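Long-range contact in acetoin utilization protein (Exiguobacterium sibiricum, PDB 2Q04), which is probably an acetyltransferase of the GNAT family associated with acetoin utilization: residues Glu22-Ser27 and Glu60-Ile65. Sequence-based numbering, arbitrary orientation.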
loop_
_atom_site.group_PDB
_atom_site.type_symbol
_atom_site.label_atom_id
_atom_site.label_comp_id
_atom_site.label_asym_id
_atom_site.label_seq_id
_atom_site.Cartn_x
_atom_site.Cartn_y
_atom_site.Cartn_z
ATOM N N GLU A 22 -11.245 -8.549 -0.776
ATOM C CA GLU A 22 -11.579 -8.749 0.606
ATOM C C GLU A 22 -10.366 -8.684 1.529
ATOM O O GLU A 22 -9.243 -8.998 1.131
ATOM C CB GLU A 22 -12.254 -10.106 0.763
ATOM C CG GLU A 22 -11.338 -11.287 0.383
ATOM C CD GLU A 22 -12.062 -12.600 0.317
ATOM O OE1 GLU A 22 -13.225 -12.625 -0.131
ATOM O OE2 GLU A 22 -11.451 -13.624 0.671
ATOM N N GLY A 23 -10.630 -8.346 2.790
ATOM C CA GLY A 23 -9.613 -8.342 3.823
ATOM C C GLY A 23 -10.000 -7.401 4.949
ATOM O O GLY A 23 -11.039 -6.733 4.868
ATOM N N PRO A 24 -9.140 -7.305 6.003
ATOM C CA PRO A 24 -7.860 -8.032 6.109
ATOM C C PRO A 24 -8.030 -9.557 6.260
ATOM O O PRO A 24 -8.919 -10.029 6.991
ATOM C CB PRO A 24 -7.205 -7.426 7.375
ATOM C CG PRO A 24 -8.005 -6.198 7.694
ATOM C CD PRO A 24 -9.366 -6.424 7.165
ATOM N N VAL A 25 -7.182 -10.305 5.553
ATOM C CA VAL A 25 -7.203 -11.772 5.570
ATOM C C VAL A 25 -6.195 -12.284 6.596
ATOM O O VAL A 25 -5.071 -11.795 6.664
ATOM C CB VAL A 25 -6.826 -12.349 4.165
ATOM C CG1 VAL A 25 -6.927 -13.854 4.157
ATOM C CG2 VAL A 25 -7.719 -11.735 3.071
ATOM N N THR A 26 -6.592 -13.275 7.379
ATOM C CA THR A 26 -5.712 -13.822 8.413
ATOM C C THR A 26 -4.574 -14.593 7.783
ATOM O O THR A 26 -4.675 -15.043 6.642
ATOM C CB THR A 26 -6.457 -14.764 9.355
ATOM O OG1 THR A 26 -6.922 -15.894 8.624
ATOM C CG2 THR A 26 -7.630 -14.057 10.012
ATOM N N SER A 27 -3.490 -14.751 8.544
ATOM C CA SER A 27 -2.325 -15.509 8.095
ATOM C C SER A 27 -2.707 -16.942 7.746
ATOM O O SER A 27 -2.308 -17.463 6.697
ATOM C CB SER A 27 -1.255 -15.525 9.192
ATOM O OG SER A 27 -0.874 -14.222 9.543
ATOM N N GLU A 60 -0.516 -5.035 13.890
ATOM C CA GLU A 60 -1.119 -3.964 13.087
ATOM C C GLU A 60 -1.298 -4.359 11.598
ATOM O O GLU A 60 -1.983 -3.659 10.837
ATOM C CB GLU A 60 -0.273 -2.679 13.192
ATOM C CG GLU A 60 0.952 -2.610 12.229
ATOM C CD GLU A 60 2.117 -3.531 12.640
ATOM O OE1 GLU A 60 2.051 -4.164 13.727
ATOM O OE2 GLU A 60 3.103 -3.602 11.874
ATOM N N GLY A 61 -0.698 -5.486 11.205
ATOM C CA GLY A 61 -0.653 -5.900 9.790
ATOM C C GLY A 61 -2.013 -6.176 9.153
ATOM O O GLY A 61 -2.879 -6.782 9.766
ATOM N N ARG A 62 -2.176 -5.733 7.902
ATOM C CA ARG A 62 -3.398 -5.969 7.133
ATOM C C ARG A 62 -3.063 -6.309 5.693
ATOM O O ARG A 62 -2.354 -5.547 5.001
ATOM C CB ARG A 62 -4.294 -4.735 7.150
ATOM C CG ARG A 62 -4.701 -4.312 8.500
ATOM C CD ARG A 62 -5.723 -3.243 8.447
ATOM N NE ARG A 62 -6.241 -2.951 9.778
ATOM C CZ ARG A 62 -7.436 -2.410 10.026
ATOM N NH1 ARG A 62 -8.264 -2.117 9.027
ATOM N NH2 ARG A 62 -7.816 -2.191 11.281
ATOM N N ILE A 63 -3.598 -7.431 5.226
ATOM C CA ILE A 63 -3.446 -7.841 3.837
ATOM C C ILE A 63 -4.834 -7.958 3.195
ATOM O O ILE A 63 -5.628 -8.793 3.578
ATOM C CB ILE A 63 -2.718 -9.217 3.723
ATOM C CG1 ILE A 63 -1.302 -9.152 4.349
ATOM C CG2 ILE A 63 -2.648 -9.671 2.253
ATOM C CD1 ILE A 63 -0.317 -8.261 3.597
ATOM N N ILE A 64 -5.133 -7.051 2.282
ATOM C CA ILE A 64 -6.345 -7.130 1.495
ATOM C C ILE A 64 -5.961 -7.698 0.131
ATOM O O ILE A 64 -4.941 -7.300 -0.451
ATOM C CB ILE A 64 -7.023 -5.725 1.333
ATOM C CG1 ILE A 64 -7.688 -5.290 2.655
ATOM C CG2 ILE A 64 -8.074 -5.753 0.212
ATOM C CD1 ILE A 64 -6.714 -5.062 3.805
ATOM N N ILE A 65 -6.760 -8.647 -0.363
ATOM C CA ILE A 65 -6.412 -9.388 -1.585
ATOM C C ILE A 65 -7.476 -9.284 -2.663
ATOM O O ILE A 65 -8.645 -9.094 -2.368
ATOM C CB ILE A 65 -6.194 -10.876 -1.282
ATOM C CG1 ILE A 65 -7.497 -11.516 -0.739
ATOM C CG2 ILE A 65 -5.049 -11.049 -0.291
ATOM C CD1 ILE A 65 -7.413 -13.000 -0.564
HETATM O O HOH W 1 -4.312 -9.485 7.070
#
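The carbonyl O of Ile63 accepts a hydrogen bond from the backbone N of Val25 (2.9 Å) and a CA-H...O contact from CA of Pro24, two donors on one oxygen. It illustrates how an antiparallel strand pair, here 19-23 with 62-68 in the mixed sheet of a protein that is probably a GNAT-type acetyltransferase, keeps its bonding past a cis-proline. At Glu22 and Ile65 the pairing is regular, a hydrogen-bonded pair with N-H...O bonds in both directions. Beyond it the peptide bond before Pro24 is cis, and at Gly23 a side chain would clash with CA of Ile64 and O of Ile63. A water then accepts a hydrogen bond from N of Ile63; its approach to O of Val25 is doubtfully short.

Side chains pack on both faces. The Pro24 ring lies beside the extended Arg62 chain, CG of Pro24 3.8 Å from CD of Arg62, while the guanidinium reaches Asp123 in a salt bridge. Ile64 lays CG1 against CA of Gly23 (3.8 Å) and CD1 against CA of Pro24 (3.9 Å); an alanine here would probably open a gap beside the Gly23-Pro24 peptide, where CG1 and CD1 now pack, and leave the cis peptide less firmly packed. On the other face Glu22 runs alongside Ile65 and meets Arg67 in a salt bridge. With chi1 at 62°, Ile65 CG1 sits between its backbone N and carbonyl carbon, 3.8 Å from CG2 of Val25.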